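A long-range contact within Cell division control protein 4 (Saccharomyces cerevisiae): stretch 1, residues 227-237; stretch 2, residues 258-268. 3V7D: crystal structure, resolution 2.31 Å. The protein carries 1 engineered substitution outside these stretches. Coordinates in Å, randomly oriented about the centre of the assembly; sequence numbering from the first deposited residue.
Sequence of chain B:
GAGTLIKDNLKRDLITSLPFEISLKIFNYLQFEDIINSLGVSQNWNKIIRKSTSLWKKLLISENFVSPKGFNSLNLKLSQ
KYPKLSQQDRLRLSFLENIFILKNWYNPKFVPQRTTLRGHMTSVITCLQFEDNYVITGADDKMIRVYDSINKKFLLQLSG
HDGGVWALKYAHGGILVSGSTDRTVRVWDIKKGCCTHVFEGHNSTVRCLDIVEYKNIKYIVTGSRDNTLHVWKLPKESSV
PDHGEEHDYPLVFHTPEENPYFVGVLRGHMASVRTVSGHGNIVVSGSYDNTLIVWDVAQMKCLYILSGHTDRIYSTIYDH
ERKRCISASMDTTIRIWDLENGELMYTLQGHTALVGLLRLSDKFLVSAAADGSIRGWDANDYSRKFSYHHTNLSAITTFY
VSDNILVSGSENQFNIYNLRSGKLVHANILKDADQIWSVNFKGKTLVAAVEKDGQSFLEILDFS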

ATOM      1  N   ASN B 227      34.457   3.412   3.303  1.00 59.22           N
ATOM      2  CA  ASN B 227      34.122   3.919   1.966  1.00 55.83           C
ATOM      3  C   ASN B 227      33.699   2.846   0.962  1.00 50.67           C
ATOM      4  O   ASN B 227      33.440   3.149  -0.204  1.00 50.98           O
ATOM      5  CB  ASN B 227      35.259   4.771   1.382  1.00 60.09           C
ATOM      6  CG  ASN B 227      35.796   5.784   2.371  1.00 62.46           C
ATOM      7  OD1 ASN B 227      35.185   6.040   3.407  1.00 64.23           O
ATOM      8  ND2 ASN B 227      36.943   6.369   2.053  1.00 61.41           N
ATOM      9  N   THR B 228      33.617   1.599   1.413  1.00 46.73           N
ATOM     10  CA  THR B 228      33.320   0.494   0.511  1.00 52.19           C
ATOM     11  C   THR B 228      31.966  -0.143   0.785  1.00 57.71           C
ATOM     12  O   THR B 228      31.313   0.148   1.790  1.00 55.61           O
ATOM     13  CB  THR B 228      34.366  -0.636   0.631  1.00 53.88           C
ATOM     14  OG1 THR B 228      34.056  -1.457   1.766  1.00 51.19           O
ATOM     15  CG2 THR B 228      35.775  -0.068   0.777  1.00 57.96           C
ATOM     16  N   LEU B 229      31.557  -1.019  -0.127  1.00 59.85           N
ATOM     17  CA  LEU B 229      30.476  -1.958   0.129  1.00 58.37           C
ATOM     18  C   LEU B 229      30.972  -3.379  -0.123  1.00 63.11           C
ATOM     19  O   LEU B 229      31.698  -3.632  -1.087  1.00 61.82           O
ATOM     20  CB  LEU B 229      29.268  -1.672  -0.757  1.00 57.54           C
ATOM     21  CG  LEU B 229      28.499  -0.377  -0.500  1.00 55.52           C
ATOM     22  CD1 LEU B 229      29.020   0.751  -1.385  1.00 50.09           C
ATOM     23  CD2 LEU B 229      27.016  -0.606  -0.719  1.00 52.98           C
ATOM     24  N   HIS B 230      30.591  -4.302   0.753  1.00 56.00           N
ATOM     25  CA  HIS B 230      30.923  -5.706   0.566  1.00 53.96           C
ATOM     26  C   HIS B 230      29.673  -6.475   0.173  1.00 57.51           C
ATOM     27  O   HIS B 230      28.586  -6.197   0.676  1.00 61.91           O
ATOM     28  CB  HIS B 230      31.520  -6.295   1.845  1.00 53.43           C
ATOM     29  CG  HIS B 230      32.957  -5.938   2.069  1.00 61.31           C
ATOM     30  ND1 HIS B 230      33.459  -4.675   1.837  1.00 62.01           N
ATOM     31  CD2 HIS B 230      34.001  -6.681   2.513  1.00 62.01           C
ATOM     32  CE1 HIS B 230      34.747  -4.656   2.127  1.00 63.70           C
ATOM     33  NE2 HIS B 230      35.101  -5.860   2.540  1.00 61.17           N
ATOM     34  N   VAL B 231      29.823  -7.434  -0.733  1.00 57.15           N
ATOM     35  CA  VAL B 231      28.699  -8.273  -1.138  1.00 53.54           C
ATOM     36  C   VAL B 231      28.917  -9.714  -0.670  1.00 60.70           C
ATOM     37  O   VAL B 231      30.000 -10.276  -0.838  1.00 63.24           O
ATOM     38  CB  VAL B 231      28.459  -8.222  -2.666  1.00 53.27           C
ATOM     39  CG1 VAL B 231      27.248  -9.061  -3.044  1.00 50.15           C
ATOM     40  CG2 VAL B 231      28.270  -6.780  -3.130  1.00 46.30           C
ATOM     41  N   TRP B 232      27.892 -10.300  -0.059  1.00 61.14           N
ATOM     42  CA  TRP B 232      27.980 -11.663   0.446  1.00 59.33           C
ATOM     43  C   TRP B 232      26.726 -12.454   0.098  1.00 61.35           C
ATOM     44  O   TRP B 232      25.629 -11.896   0.045  1.00 63.66           O
ATOM     45  CB  TRP B 232      28.165 -11.696   1.968  1.00 56.62           C
ATOM     46  CG  TRP B 232      28.806 -10.492   2.579  1.00 56.26           C
ATOM     47  CD1 TRP B 232      28.258  -9.249   2.722  1.00 58.40           C
ATOM     48  CD2 TRP B 232      30.098 -10.430   3.184  1.00 56.32           C
ATOM     49  NE1 TRP B 232      29.143  -8.411   3.357  1.00 55.74           N
ATOM     50  CE2 TRP B 232      30.286  -9.117   3.653  1.00 53.27           C
ATOM     51  CE3 TRP B 232      31.130 -11.358   3.365  1.00 57.79           C
ATOM     52  CZ2 TRP B 232      31.453  -8.705   4.292  1.00 57.17           C
ATOM     53  CZ3 TRP B 232      32.293 -10.951   3.997  1.00 57.60           C
ATOM     54  CH2 TRP B 232      32.445  -9.637   4.451  1.00 60.23           C
ATOM     55  N   LYS B 233      26.887 -13.753  -0.134  1.00 58.27           N
ATOM     56  CA  LYS B 233      25.740 -14.640  -0.273  1.00 61.06           C
ATOM     57  C   LYS B 233      25.176 -14.951   1.108  1.00 63.47           C
ATOM     58  O   LYS B 233      25.931 -15.169   2.053  1.00 66.75           O
ATOM     59  CB  LYS B 233      26.131 -15.933  -0.992  1.00 66.08           C
ATOM     60  CG  LYS B 233      26.476 -15.738  -2.460  1.00 74.08           C
ATOM     61  CD  LYS B 233      26.794 -17.056  -3.143  1.00 80.56           C
ATOM     62  CE  LYS B 233      28.085 -17.650  -2.612  1.00 86.60           C
ATOM     63  NZ  LYS B 233      29.269 -16.824  -2.979  1.00 88.88           N
ATOM     64  N   LEU B 234      23.849 -14.950   1.224  1.00 58.93           N
ATOM     65  CA  LEU B 234      23.189 -15.337   2.467  1.00 57.63           C
ATOM     66  C   LEU B 234      23.145 -16.858   2.560  1.00 60.95           C
ATOM     67  O   LEU B 234      22.566 -17.516   1.697  1.00 63.98           O
ATOM     68  CB  LEU B 234      21.767 -14.773   2.527  1.00 54.81           C
ATOM     69  CG  LEU B 234      20.949 -15.118   3.776  1.00 52.26           C
ATOM     70  CD1 LEU B 234      21.507 -14.417   5.007  1.00 46.02           C
ATOM     71  CD2 LEU B 234      19.477 -14.776   3.578  1.00 51.18           C
ATOM     72  N   PRO B 235      23.775 -17.420   3.601  1.00 65.16           N
ATOM     73  CA  PRO B 235      23.846 -18.873   3.807  1.00 72.42           C
ATOM     74  C   PRO B 235      22.470 -19.532   3.910  1.00 79.28           C
ATOM     75  O   PRO B 235      21.546 -18.964   4.497  1.00 80.24           O
ATOM     76  CB  PRO B 235      24.595 -18.996   5.135  1.00 71.62           C
ATOM     77  CG  PRO B 235      25.414 -17.750   5.217  1.00 70.87           C
ATOM     78  CD  PRO B 235      24.561 -16.681   4.604  1.00 66.31           C
ATOM     79  N   LYS B 236      22.350 -20.726   3.337  1.00 85.15           N
ATOM     80  CA  LYS B 236      21.100 -21.481   3.352  1.00 90.58           C
ATOM     81  C   LYS B 236      20.908 -22.246   4.661  1.00 97.11           C
ATOM     82  O   LYS B 236      21.864 -22.467   5.405  1.00 98.67           O
ATOM     83  CB  LYS B 236      21.042 -22.444   2.160  1.00 93.16           C
ATOM     84  CG  LYS B 236      22.373 -22.645   1.436  1.00 99.12           C
ATOM     85  CD  LYS B 236      23.319 -23.572   2.196  1.00101.32           C
ATOM     86  CE  LYS B 236      24.665 -23.690   1.491  1.00100.38           C
ATOM     87  NZ  LYS B 236      25.338 -22.367   1.361  1.00 98.25           N
ATOM     88  N   GLU B 237      19.668 -22.644   4.937  1.00101.09           N
ATOM     89  CA  GLU B 237      19.345 -23.373   6.164  1.00107.93           C
ATOM     90  C   GLU B 237      19.786 -24.837   6.101  1.00112.41           C
ATOM     91  O   GLU B 237      19.934 -25.405   5.018  1.00112.67           O
ATOM     92  CB  GLU B 237      17.848 -23.278   6.479  1.00111.43           C
ATOM     93  CG  GLU B 237      17.354 -21.871   6.793  1.00113.17           C
ATOM     94  CD  GLU B 237      16.716 -21.186   5.597  1.00117.30           C
ATOM     95  OE1 GLU B 237      16.668 -21.799   4.508  1.00120.00           O
ATOM     96  OE2 GLU B 237      16.257 -20.034   5.745  1.00117.73           O
ATOM     97  N   GLU B 258      38.884 -16.615   1.701  1.00 84.62           N
ATOM     98  CA  GLU B 258      38.674 -17.969   2.176  1.00 85.59           C
ATOM     99  C   GLU B 258      37.268 -18.100   2.751  1.00 86.91           C
ATOM    100  O   GLU B 258      36.979 -19.006   3.533  1.00 87.89           O
ATOM    101  CB  GLU B 258      39.744 -18.322   3.208  1.00 89.68           C
ATOM    102  CG  GLU B 258      41.163 -18.225   2.637  1.00 94.02           C
ATOM    103  CD  GLU B 258      42.245 -18.221   3.702  1.00 98.35           C
ATOM    104  OE1 GLU B 258      42.082 -18.910   4.732  1.00100.43           O
ATOM    105  OE2 GLU B 258      43.264 -17.524   3.501  1.00 97.84           O
ATOM    106  N   ASN B 259      36.402 -17.175   2.351  1.00 85.14           N
ATOM    107  CA  ASN B 259      34.993 -17.184   2.724  1.00 76.16           C
ATOM    108  C   ASN B 259      34.154 -17.484   1.488  1.00 70.47           C
ATOM    109  O   ASN B 259      34.027 -16.640   0.601  1.00 70.15           O
ATOM    110  CB  ASN B 259      34.608 -15.821   3.305  1.00 74.93           C
ATOM    111  CG  ASN B 259      33.183 -15.777   3.829  1.00 74.12           C
ATOM    112  OD1 ASN B 259      32.362 -16.647   3.539  1.00 73.24           O
ATOM    113  ND2 ASN B 259      32.882 -14.742   4.605  1.00 74.46           N
ATOM    114  N   PRO B 260      33.567 -18.690   1.425  1.00 68.36           N
ATOM    115  CA  PRO B 260      32.784 -19.100   0.253  1.00 68.67           C
ATOM    116  C   PRO B 260      31.496 -18.289   0.103  1.00 73.87           C
ATOM    117  O   PRO B 260      30.834 -18.372  -0.932  1.00 74.90           O
ATOM    118  CB  PRO B 260      32.468 -20.570   0.537  1.00 64.45           C
ATOM    119  CG  PRO B 260      32.537 -20.691   2.019  1.00 66.95           C
ATOM    120  CD  PRO B 260      33.593 -19.728   2.469  1.00 67.95           C
ATOM    121  N   TYR B 261      31.151 -17.512   1.123  1.00 71.48           N
ATOM    122  CA  TYR B 261      29.976 -16.652   1.057  1.00 66.57           C
ATOM    123  C   TYR B 261      30.361 -15.235   0.652  1.00 67.56           C
ATOM    124  O   TYR B 261      29.501 -14.372   0.499  1.00 69.12           O
ATOM    125  CB  TYR B 261      29.231 -16.642   2.393  1.00 59.93           C
ATOM    126  CG  TYR B 261      28.784 -18.009   2.850  1.00 64.41           C
ATOM    127  CD1 TYR B 261      27.770 -18.688   2.186  1.00 67.92           C
ATOM    128  CD2 TYR B 261      29.372 -18.624   3.949  1.00 67.54           C
ATOM    129  CE1 TYR B 261      27.355 -19.943   2.602  1.00 69.44           C
ATOM    130  CE2 TYR B 261      28.965 -19.877   4.372  1.00 67.86           C
ATOM    131  CZ  TYR B 261      27.958 -20.532   3.695  1.00 68.84           C
ATOM    132  OH  TYR B 261      27.551 -21.779   4.113  1.00 69.99           O
ATOM    133  N   PHE B 262      31.657 -14.999   0.477  1.00 64.75           N
ATOM    134  CA  PHE B 262      32.140 -13.686   0.065  1.00 62.57           C
ATOM    135  C   PHE B 262      32.107 -13.551  -1.457  1.00 63.92           C
ATOM    136  O   PHE B 262      32.509 -14.460  -2.181  1.00 63.34           O
ATOM    137  CB  PHE B 262      33.548 -13.442   0.613  1.00 62.30           C
ATOM    138  CG  PHE B 262      34.184 -12.174   0.121  1.00 68.82           C
ATOM    139  CD1 PHE B 262      33.701 -10.941   0.517  1.00 68.34           C
ATOM    140  CD2 PHE B 262      35.279 -12.218  -0.725  1.00 72.60           C
ATOM    141  CE1 PHE B 262      34.290  -9.771   0.068  1.00 68.89           C
ATOM    142  CE2 PHE B 262      35.872 -11.053  -1.175  1.00 73.28           C
ATOM    143  CZ  PHE B 262      35.378  -9.828  -0.778  1.00 71.19           C
ATOM    144  N   VAL B 263      31.610 -12.417  -1.938  1.00 66.37           N
ATOM    145  CA  VAL B 263      31.462 -12.210  -3.374  1.00 69.07           C
ATOM    146  C   VAL B 263      32.497 -11.230  -3.903  1.00 73.72           C
ATOM    147  O   VAL B 263      33.188 -11.516  -4.880  1.00 78.09           O
ATOM    148  CB  VAL B 263      30.050 -11.704  -3.735  1.00 63.81           C
ATOM    149  CG1 VAL B 263      29.916 -11.546  -5.240  1.00 60.78           C
ATOM    150  CG2 VAL B 263      28.992 -12.658  -3.201  1.00 61.87           C
ATOM    151  N   GLY B 264      32.604 -10.074  -3.255  1.00 72.72           N
ATOM    152  CA  GLY B 264      33.564  -9.068  -3.671  1.00 73.50           C
ATOM    153  C   GLY B 264      33.350  -7.715  -3.022  1.00 71.36           C
ATOM    154  O   GLY B 264      32.392  -7.510  -2.276  1.00 72.70           O
ATOM    155  N   VAL B 265      34.254  -6.787  -3.314  1.00 65.81           N
ATOM    156  CA  VAL B 265      34.196  -5.449  -2.746  1.00 60.93           C
ATOM    157  C   VAL B 265      33.805  -4.440  -3.816  1.00 63.19           C
ATOM    158  O   VAL B 265      34.301  -4.488  -4.939  1.00 65.82           O
ATOM    159  CB  VAL B 265      35.557  -5.038  -2.146  1.00 62.12           C
ATOM    160  CG1 VAL B 265      35.463  -3.660  -1.498  1.00 61.06           C
ATOM    161  CG2 VAL B 265      36.023  -6.074  -1.137  1.00 62.22           C
ATOM    162  N   LEU B 266      32.906  -3.530  -3.468  1.00 62.42           N
ATOM    163  CA  LEU B 266      32.528  -2.456  -4.374  1.00 63.25           C
ATOM    164  C   LEU B 266      33.156  -1.144  -3.921  1.00 63.22           C
ATOM    165  O   LEU B 266      32.664  -0.503  -2.993  1.00 65.26           O
ATOM    166  CB  LEU B 266      31.004  -2.324  -4.451  1.00 64.43           C
ATOM    167  CG  LEU B 266      30.270  -3.498  -5.103  1.00 69.14           C
ATOM    168  CD1 LEU B 266      28.770  -3.271  -5.083  1.00 72.60           C
ATOM    169  CD2 LEU B 266      30.763  -3.713  -6.524  1.00 69.45           C
ATOM    170  N   ARG B 267      34.249  -0.760  -4.575  1.00 62.87           N
ATOM    171  CA  ARG B 267      34.928   0.499  -4.289  1.00 58.69           C
ATOM    172  C   ARG B 267      34.496   1.567  -5.277  1.00 62.60           C
ATOM    173  O   ARG B 267      34.243   1.283  -6.450  1.00 70.43           O
ATOM    174  CB  ARG B 267      36.447   0.334  -4.348  1.00 55.43           C
ATOM    175  CG  ARG B 267      37.048  -0.389  -3.169  1.00 56.56           C
ATOM    176  CD  ARG B 267      38.552  -0.550  -3.332  1.00 60.93           C
ATOM    177  NE  ARG B 267      38.957  -1.939  -3.169  1.00 60.66           N
ATOM    178  CZ  ARG B 267      39.033  -2.550  -1.994  1.00 71.67           C
ATOM    179  NH1 ARG B 267      38.730  -1.893  -0.884  1.00 75.87           N
ATOM    180  NH2 ARG B 267      39.411  -3.817  -1.926  1.00 82.01           N
ATOM    181  N   GLY B 268      34.418   2.802  -4.797  1.00 62.61           N
ATOM    182  CA  GLY B 268      33.959   3.909  -5.612  1.00 64.69           C
ATOM    183  C   GLY B 268      33.825   5.187  -4.810  1.00 67.02           C
ATOM    184  O   GLY B 268      34.182   6.265  -5.285  1.00 76.25           O
TER
HETATM  185  O   HOH W   1      35.675   3.386  -1.779  1.00 55.52           O

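The two stretches pair as antiparallel strands, and a ladder of backbone hydrogen bonds carries most of the polar contact. Leu-229 and Leu-266 form a reciprocal pair: Leu-266 N donates to Leu-229 O at 2.7 Å and almost linearly, and Leu-229 N donates to Leu-266 O at 3.1 Å. Two residues further along, Val-231 N reaches Gly-264 O at 3.0 Å, but Val-231 O does not accept from the same residue. It accepts instead from Val-263 N, with Val-263 N 2.9 Å from Val-231 O, and the register shifts by one residue between Val-231 and Trp-232: a beta bulge, in which Val-263 adopts phi/psi of -107/-51° and Trp-232 pairs with Phe-262. Beyond the bulge the ladder resumes with Lys-233 N donating to Tyr-261 O at 2.8 Å; the same carbonyl oxygen lies 3.1 Å from Trp-232 CA in a CA-H...O contact.

Lys-233 adds a side-chain bond to this end of the ladder, its NZ donating to Pro-260 O at 3.0 Å. That carbonyl belongs to a type I turn, Asn-259 to Phe-262, which is closed by Phe-262 N bonding to Asn-259 O at 2.9 Å. Asn-259 OD1 also accepts from Tyr-261 N at 2.8 Å, tying the side chain to the backbone of the turn. At the other end of the contact, a water donates to Asn-227 O at 2.7 Å and accepts a weak hydrogen bond from Gly-268 N at 3.3 Å, so it links the stretches beyond the last direct hydrogen bonds, those between Leu-229 and Leu-266.

On one face of the sheet His-230, Trp-232, Phe-262 and Val-265 pack together. Phe-262 directs its edge toward the face of Trp-232 in an offset arrangement, with planes at 63° and Phe-262 CD1 3.8 Å from Trp-232 CZ3. Val-265 CG2 sits over the face of the His-230 imidazole, 3.9 Å from its centroid, a CH-pi contact. The opposite face is aliphatic: Val-231 CG2 meets Leu-266 CD1 at 4.0 Å, and Leu-229 CB lies 4.1 Å from Leu-266 CB. Gly-264, paired with Val-231, contributes no side chain here. Val-231 also meets the bulge residue, with Val-231 CG1 3.9 Å from Val-263 CB, and the CA-to-CB bond of Val-263 points toward the other stretch.

Past the strands, Tyr-261 extends the packing. Pro-235 CG lies 3.9 Å from the centroid of its ring and only 8° off the normal, so the proline covers one face, while Lys-236 NZ approaches the ring edge, 3.4 Å from Tyr-261 CE1.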